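Local structure of pyridoxal kinase (Lactobacillus plantarum, 3H74) at residues A[64-67]-A[68-72]; A[247-251]-A[252-256]. The protein probably phosphorylates pyridoxal with ATP to give pyridoxal 5'-phosphate. All coordinates share one frame; numbering follows the deposited sequence.

Both contacts are local ones, made at the C-terminal ends of helices in a ribokinase-like alpha/beta fold whose main sheet is largely parallel. Following the chain from the N terminus, contact 1 comes first, on the last turns of helix 61-70, which lies between strands 54-55 and 77-80 in sequence and packs against strand 32-42 and helix 86-98. Contact 2 comes much later, where helix 231-251 gives way to the loop that leads to helix 264-274. Neither closes a long loop. They follow in series, without nesting or crossing, and their nearest atoms are about 28 Å apart, so each finishes its own helix separately.

Contact 1: residues A[64-67]-A[68-72]; sequences VFAH and WTRAQ
Val64 and Trp68 meet one turn apart near the C-terminal end of helix 61-70, which finishes in a Schellman motif at Gln72, where phi turns positive. The apolar contacts lie on the side of the helix that faces strand 32-42. With chi1 at 175°, Val64 swings CG1 away from its own backbone N and over one face of the indole in a CH-pi contact, 3.5 Å from the centroid of the six-membered ring. Phe65 meets the same indole obliquely, its CE1 4.0 Å from Trp68 CZ3, with the ring planes at 66°. Leu37 of strand 32-42 touches all three side chains; Tyr95 stacks on Phe65, and Phe75 meets Trp68, joining the helix to the alpha/beta core.

Backbone hydrogen bonds run from Trp68, Thr69, Arg70 and Ala71 to the residues four earlier, while Gln72 N bonds Thr69 O. Phe65 O accepts twice: Thr69 N and Thr69 OG1 (2.8 Å from that oxygen) approach from opposite faces of the carbonyl plane. OG1 also bonds Gln98, linking this turn to the end of helix 86-98.

On the exposed side the Arg70 chain bends at chi3 and folds back along the helix. Its guanidinium plane is 24° from that of the His67 imidazole, which NH2 approaches obliquely, and one face covers backbone: His67 CA sits 3.5 Å from Arg70 NH2.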
ATOM      1  N   VAL A  64     -13.692  -7.029  15.940  1.00  5.29           N
ATOM      2  CA  VAL A  64     -12.928  -8.001  15.153  1.00  5.23           C
ATOM      3  C   VAL A  64     -11.634  -8.365  15.878  1.00  5.58           C
ATOM      4  O   VAL A  64     -11.354  -9.536  16.094  1.00  5.73           O
ATOM      5  CB  VAL A  64     -12.595  -7.460  13.739  1.00  5.25           C
ATOM      6  CG1 VAL A  64     -11.708  -8.437  12.978  1.00  5.68           C
ATOM      7  CG2 VAL A  64     -13.867  -7.204  12.957  1.00  5.49           C
ATOM      8  N   PHE A  65     -10.866  -7.357  16.276  1.00  6.31           N
ATOM      9  CA  PHE A  65      -9.600  -7.612  16.943  1.00  6.64           C
ATOM     10  C   PHE A  65      -9.803  -8.335  18.272  1.00  6.45           C
ATOM     11  O   PHE A  65      -9.037  -9.239  18.609  1.00  6.79           O
ATOM     12  CB  PHE A  65      -8.816  -6.319  17.142  1.00  7.03           C
ATOM     13  CG  PHE A  65      -8.396  -5.651  15.852  1.00  6.53           C
ATOM     14  CD1 PHE A  65      -7.992  -6.405  14.744  1.00  6.88           C
ATOM     15  CD2 PHE A  65      -8.392  -4.268  15.753  1.00  8.01           C
ATOM     16  CE1 PHE A  65      -7.604  -5.784  13.555  1.00  7.19           C
ATOM     17  CE2 PHE A  65      -7.999  -3.644  14.565  1.00  8.40           C
ATOM     18  CZ  PHE A  65      -7.615  -4.414  13.466  1.00  8.07           C
ATOM     19  N   ALA A  66     -10.849  -7.957  19.012  1.00  6.53           N
ATOM     20  CA  ALA A  66     -11.155  -8.641  20.275  1.00  6.50           C
ATOM     21  C   ALA A  66     -11.491 -10.110  20.025  1.00  6.55           C
ATOM     22  O   ALA A  66     -11.037 -11.006  20.750  1.00  6.77           O
ATOM     23  CB  ALA A  66     -12.299  -7.950  20.974  1.00  7.24           C
ATOM     24  N   HIS A  67     -12.286 -10.369  18.986  1.00  6.01           N
ATOM     25  CA  HIS A  67     -12.632 -11.739  18.644  1.00  6.23           C
ATOM     26  C   HIS A  67     -11.400 -12.556  18.240  1.00  6.23           C
ATOM     27  O   HIS A  67     -11.180 -13.664  18.739  1.00  6.23           O
ATOM     28  CB  HIS A  67     -13.696 -11.790  17.550  1.00  6.24           C
ATOM     29  CG  HIS A  67     -14.050 -13.181  17.149  1.00  6.05           C
ATOM     30  ND1 HIS A  67     -14.394 -13.532  15.857  1.00  5.52           N
ATOM     31  CD2 HIS A  67     -14.086 -14.324  17.874  1.00  6.68           C
ATOM     32  CE1 HIS A  67     -14.641 -14.828  15.815  1.00  5.61           C
ATOM     33  NE2 HIS A  67     -14.458 -15.332  17.022  1.00  5.61           N
ATOM     34  N   TRP A  68     -10.602 -12.021  17.318  1.00  5.97           N
ATOM     35  CA  TRP A  68      -9.402 -12.727  16.894  1.00  6.57           C
ATOM     36  C   TRP A  68      -8.476 -13.027  18.076  1.00  7.14           C
ATOM     37  O   TRP A  68      -7.885 -14.100  18.137  1.00  7.84           O
ATOM     38  CB  TRP A  68      -8.655 -11.933  15.837  1.00  6.42           C
ATOM     39  CG  TRP A  68      -9.364 -11.821  14.513  1.00  5.95           C
ATOM     40  CD1 TRP A  68     -10.482 -12.491  14.104  1.00  5.79           C
ATOM     41  CD2 TRP A  68      -8.958 -11.008  13.417  1.00  5.15           C
ATOM     42  NE1 TRP A  68     -10.803 -12.136  12.811  1.00  6.00           N
ATOM     43  CE2 TRP A  68      -9.875 -11.229  12.367  1.00  5.00           C
ATOM     44  CE3 TRP A  68      -7.903 -10.102  13.222  1.00  6.15           C
ATOM     45  CZ2 TRP A  68      -9.769 -10.569  11.134  1.00  5.85           C
ATOM     46  CZ3 TRP A  68      -7.796  -9.451  12.000  1.00  6.16           C
ATOM     47  CH2 TRP A  68      -8.724  -9.693  10.968  1.00  5.92           C
ATOM     48  N   THR A  69      -8.367 -12.085  19.010  1.00  7.61           N
ATOM     49  CA  THR A  69      -7.577 -12.290  20.227  1.00  8.53           C
ATOM     50  C   THR A  69      -8.128 -13.461  21.051  1.00  8.56           C
ATOM     51  O   THR A  69      -7.382 -14.380  21.406  1.00  8.85           O
ATOM     52  CB  THR A  69      -7.516 -11.006  21.062  1.00  8.61           C
ATOM     53  OG1 THR A  69      -6.873  -9.976  20.298  1.00 10.03           O
ATOM     54  CG2 THR A  69      -6.729 -11.228  22.362  1.00  9.40           C
ATOM     55  N   ARG A  70      -9.433 -13.455  21.308  1.00  8.29           N
ATOM     56  CA  ARG A  70     -10.048 -14.533  22.101  1.00  9.43           C
ATOM     57  C   ARG A  70      -9.915 -15.885  21.402  1.00  9.19           C
ATOM     58  O   ARG A  70      -9.768 -16.918  22.052  1.00  9.99           O
ATOM     59  CB  ARG A  70     -11.527 -14.236  22.409  1.00  9.69           C
ATOM     60  CG  ARG A  70     -11.794 -12.985  23.261  1.00 10.90           C
ATOM     61  CD  ARG A  70     -13.264 -12.819  23.660  1.00 10.93           C
ATOM     62  NE  ARG A  70     -14.141 -12.940  22.515  1.00  8.28           N
ATOM     63  CZ  ARG A  70     -14.607 -11.930  21.782  1.00  7.56           C
ATOM     64  NH1 ARG A  70     -14.333 -10.663  22.076  1.00  7.05           N
ATOM     65  NH2 ARG A  70     -15.376 -12.195  20.741  1.00  8.10           N
ATOM     66  N   ALA A  71      -9.979 -15.874  20.071  1.00  8.96           N
ATOM     67  CA  ALA A  71      -9.890 -17.096  19.271  1.00  9.67           C
ATOM     68  C   ALA A  71      -8.444 -17.565  19.082  1.00 10.33           C
ATOM     69  O   ALA A  71      -8.200 -18.616  18.476  1.00 10.98           O
ATOM     70  CB  ALA A  71     -10.578 -16.889  17.916  1.00  9.52           C
ATOM     71  N   GLN A  72      -7.497 -16.783  19.596  1.00 11.16           N
ATOM     72  CA  GLN A  72      -6.066 -17.130  19.565  1.00 13.32           C
ATOM     73  C   GLN A  72      -5.504 -17.218  18.149  1.00 13.06           C
ATOM     74  O   GLN A  72      -4.658 -18.066  17.846  1.00 13.11           O
ATOM     75  CB  GLN A  72      -5.784 -18.414  20.358  1.00 13.59           C
ATOM     76  CG  GLN A  72      -6.019 -18.271  21.858  1.00 16.06           C
ATOM     77  CD  GLN A  72      -5.696 -19.543  22.606  1.00 16.71           C
ATOM     78  OE1 GLN A  72      -6.513 -20.462  22.674  1.00 22.47           O
ATOM     79  NE2 GLN A  72      -4.494 -19.611  23.166  1.00 21.37           N
TER

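Contact 2: residues A[247-251]-A[252-256]; sequences AETIA and QNRTD
Thr249 and Arg254 meet where helix 231-251 ends and the chain turns into a loop, Asn253 being the first residue to leave helical geometry, with positive phi. The threonine methyl CG2 lies over one face of the guanidinium, toward its rim, 3.7 Å from Arg254 NH1. The arginine chain, extended from CG to NE, runs back alongside the helix and puts the group beside Thr249. In its own plane the guanidinium grips Gln252 OE1 side-on, NE at 2.8 Å and NH2 at 2.9 Å from that oxygen. Arg254 NH1 bonds Gly260 O, so the group's orientation is fixed from two directions.

Gln252 NE2 approaches to 3.5 Å from Glu248 OE2, the carboxylate standing 78° from the amide plane; Glu248 OE1 bonds Asp265 N at the start of helix 264-274. Thr249 OG1 bonds Ala245 O within the helix and Ala262 N of the following loop, and the second bond ties the two together.

The i to i+4 pattern gives way to i to i+3 bonds here. Gln252 N bonds Glu248 O weakly and also Thr249 O, lying above the latter's carbonyl plane, while Asn253 N bonds Ile250 O. A water bridges the last turn and the loop, donating to Thr249 O at 2.7 Å and accepting from Arg254 N at 2.9 Å.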
ATOM      1  N   ALA A 247       0.009  -1.645 -18.672  1.00  5.88           N
ATOM      2  CA  ALA A 247       0.021  -1.916 -20.113  1.00  6.01           C
ATOM      3  C   ALA A 247      -1.202  -2.742 -20.506  1.00  5.73           C
ATOM      4  O   ALA A 247      -1.846  -2.489 -21.533  1.00  6.24           O
ATOM      5  CB  ALA A 247       1.293  -2.612 -20.519  1.00  6.17           C
ATOM      6  N   GLU A 248      -1.544  -3.736 -19.694  1.00  5.62           N
ATOM      7  CA  GLU A 248      -2.709  -4.552 -20.010  1.00  6.07           C
ATOM      8  C   GLU A 248      -4.001  -3.744 -19.944  1.00  5.80           C
ATOM      9  O   GLU A 248      -4.915  -3.917 -20.755  1.00  6.59           O
ATOM     10  CB  GLU A 248      -2.811  -5.794 -19.111  1.00  5.59           C
ATOM     11  CG  GLU A 248      -3.955  -6.698 -19.561  1.00  7.28           C
ATOM     12  CD  GLU A 248      -4.214  -7.890 -18.670  1.00  7.10           C
ATOM     13  OE1 GLU A 248      -3.601  -8.013 -17.591  1.00  6.67           O
ATOM     14  OE2 GLU A 248      -5.051  -8.720 -19.083  1.00  9.50           O
ATOM     15  N   THR A 249      -4.058  -2.846 -18.967  1.00  5.60           N
ATOM     16  CA  THR A 249      -5.223  -1.981 -18.789  1.00  6.30           C
ATOM     17  C   THR A 249      -5.430  -1.131 -20.044  1.00  6.19           C
ATOM     18  O   THR A 249      -6.540  -1.040 -20.565  1.00  6.45           O
ATOM     19  CB  THR A 249      -5.048  -1.075 -17.555  1.00  6.11           C
ATOM     20  OG1 THR A 249      -4.744  -1.884 -16.409  1.00  6.04           O
ATOM     21  CG2 THR A 249      -6.302  -0.250 -17.279  1.00  6.83           C
ATOM     22  N   ILE A 250      -4.343  -0.533 -20.527  1.00  6.52           N
ATOM     23  CA  ILE A 250      -4.390   0.259 -21.762  1.00  7.10           C
ATOM     24  C   ILE A 250      -4.851  -0.614 -22.940  1.00  7.16           C
ATOM     25  O   ILE A 250      -5.719  -0.224 -23.730  1.00  7.71           O
ATOM     26  CB  ILE A 250      -3.018   0.892 -22.046  1.00  7.52           C
ATOM     27  CG1 ILE A 250      -2.670   1.889 -20.939  1.00  7.33           C
ATOM     28  CG2 ILE A 250      -2.998   1.588 -23.418  1.00  8.32           C
ATOM     29  CD1 ILE A 250      -1.243   2.402 -20.967  1.00  8.72           C
ATOM     30  N   ALA A 251      -4.307  -1.824 -23.021  1.00  6.86           N
ATOM     31  CA  ALA A 251      -4.598  -2.733 -24.134  1.00  7.03           C
ATOM     32  C   ALA A 251      -6.059  -3.158 -24.186  1.00  7.69           C
ATOM     33  O   ALA A 251      -6.553  -3.542 -25.242  1.00  8.13           O
ATOM     34  CB  ALA A 251      -3.712  -3.954 -24.048  1.00  7.75           C
ATOM     35  N   GLN A 252      -6.753  -3.099 -23.051  1.00  7.61           N
ATOM     36  CA  GLN A 252      -8.154  -3.479 -22.984  1.00  8.73           C
ATOM     37  C   GLN A 252      -9.093  -2.451 -23.608  1.00  9.38           C
ATOM     38  O   GLN A 252     -10.286  -2.725 -23.761  1.00  9.45           O
ATOM     39  CB  GLN A 252      -8.560  -3.782 -21.541  1.00  8.79           C
ATOM     40  CG  GLN A 252      -8.006  -5.105 -21.067  1.00  9.43           C
ATOM     41  CD  GLN A 252      -8.320  -5.413 -19.623  1.00 10.93           C
ATOM     42  OE1 GLN A 252      -9.012  -4.657 -18.952  1.00 11.72           O
ATOM     43  NE2 GLN A 252      -7.795  -6.536 -19.137  1.00 13.20           N
ATOM     44  N   ASN A 253      -8.565  -1.282 -23.972  1.00  9.95           N
ATOM     45  CA  ASN A 253      -9.354  -0.249 -24.665  1.00 11.47           C
ATOM     46  C   ASN A 253     -10.688  -0.036 -23.955  1.00 11.75           C
ATOM     47  O   ASN A 253     -11.768  -0.133 -24.551  1.00 11.79           O
ATOM     48  CB  ASN A 253      -9.570  -0.618 -26.147  1.00 12.50           C
ATOM     49  CG  ASN A 253      -8.264  -0.778 -26.913  1.00 15.37           C
ATOM     50  OD1 ASN A 253      -7.247  -0.165 -26.581  1.00 19.10           O
ATOM     51  ND2 ASN A 253      -8.291  -1.604 -27.952  1.00 18.22           N
ATOM     52  N   ARG A 254     -10.605   0.255 -22.664  1.00 11.40           N
ATOM     53  CA  ARG A 254     -11.786   0.290 -21.809  1.00 12.16           C
ATOM     54  C   ARG A 254     -12.651   1.505 -22.070  1.00 13.36           C
ATOM     55  O   ARG A 254     -12.142   2.589 -22.324  1.00 14.21           O
ATOM     56  CB  ARG A 254     -11.365   0.282 -20.347  1.00 11.25           C
ATOM     57  CG  ARG A 254     -10.691  -1.005 -19.932  1.00 10.04           C
ATOM     58  CD  ARG A 254     -10.255  -0.890 -18.499  1.00 10.70           C
ATOM     59  NE  ARG A 254      -9.743  -2.138 -17.956  1.00  9.15           N
ATOM     60  CZ  ARG A 254      -9.440  -2.301 -16.673  1.00  9.48           C
ATOM     61  NH1 ARG A 254      -9.598  -1.286 -15.829  1.00 10.18           N
ATOM     62  NH2 ARG A 254      -8.979  -3.468 -16.257  1.00  8.29           N
ATOM     63  N   THR A 255     -13.963   1.304 -22.000  1.00 14.73           N
ATOM     64  CA  THR A 255     -14.912   2.408 -22.120  1.00 16.00           C
ATOM     65  C   THR A 255     -15.111   3.109 -20.779  1.00 15.59           C
ATOM     66  O   THR A 255     -15.445   4.294 -20.742  1.00 16.47           O
ATOM     67  CB  THR A 255     -16.280   1.941 -22.650  1.00 16.49           C
ATOM     68  OG1 THR A 255     -16.753   0.852 -21.852  1.00 18.90           O
ATOM     69  CG2 THR A 255     -16.173   1.497 -24.103  1.00 18.02           C
ATOM     70  N   ASP A 256     -14.908   2.372 -19.686  1.00 14.92           N
ATOM     71  CA  ASP A 256     -15.060   2.919 -18.336  1.00 14.50           C
ATOM     72  C   ASP A 256     -13.678   3.064 -17.696  1.00 13.87           C
ATOM     73  O   ASP A 256     -13.047   2.061 -17.338  1.00 14.36           O
ATOM     74  CB  ASP A 256     -15.959   2.001 -17.496  1.00 14.66           C
ATOM     75  CG  ASP A 256     -16.342   2.603 -16.144  1.00 14.28           C
ATOM     76  OD1 ASP A 256     -15.662   3.537 -15.669  1.00 13.25           O
ATOM     77  OD2 ASP A 256     -17.331   2.120 -15.550  1.00 15.58           O
TER
HETATM   78  O   HOH W   1      -8.038   1.001 -21.569  1.00 10.84           O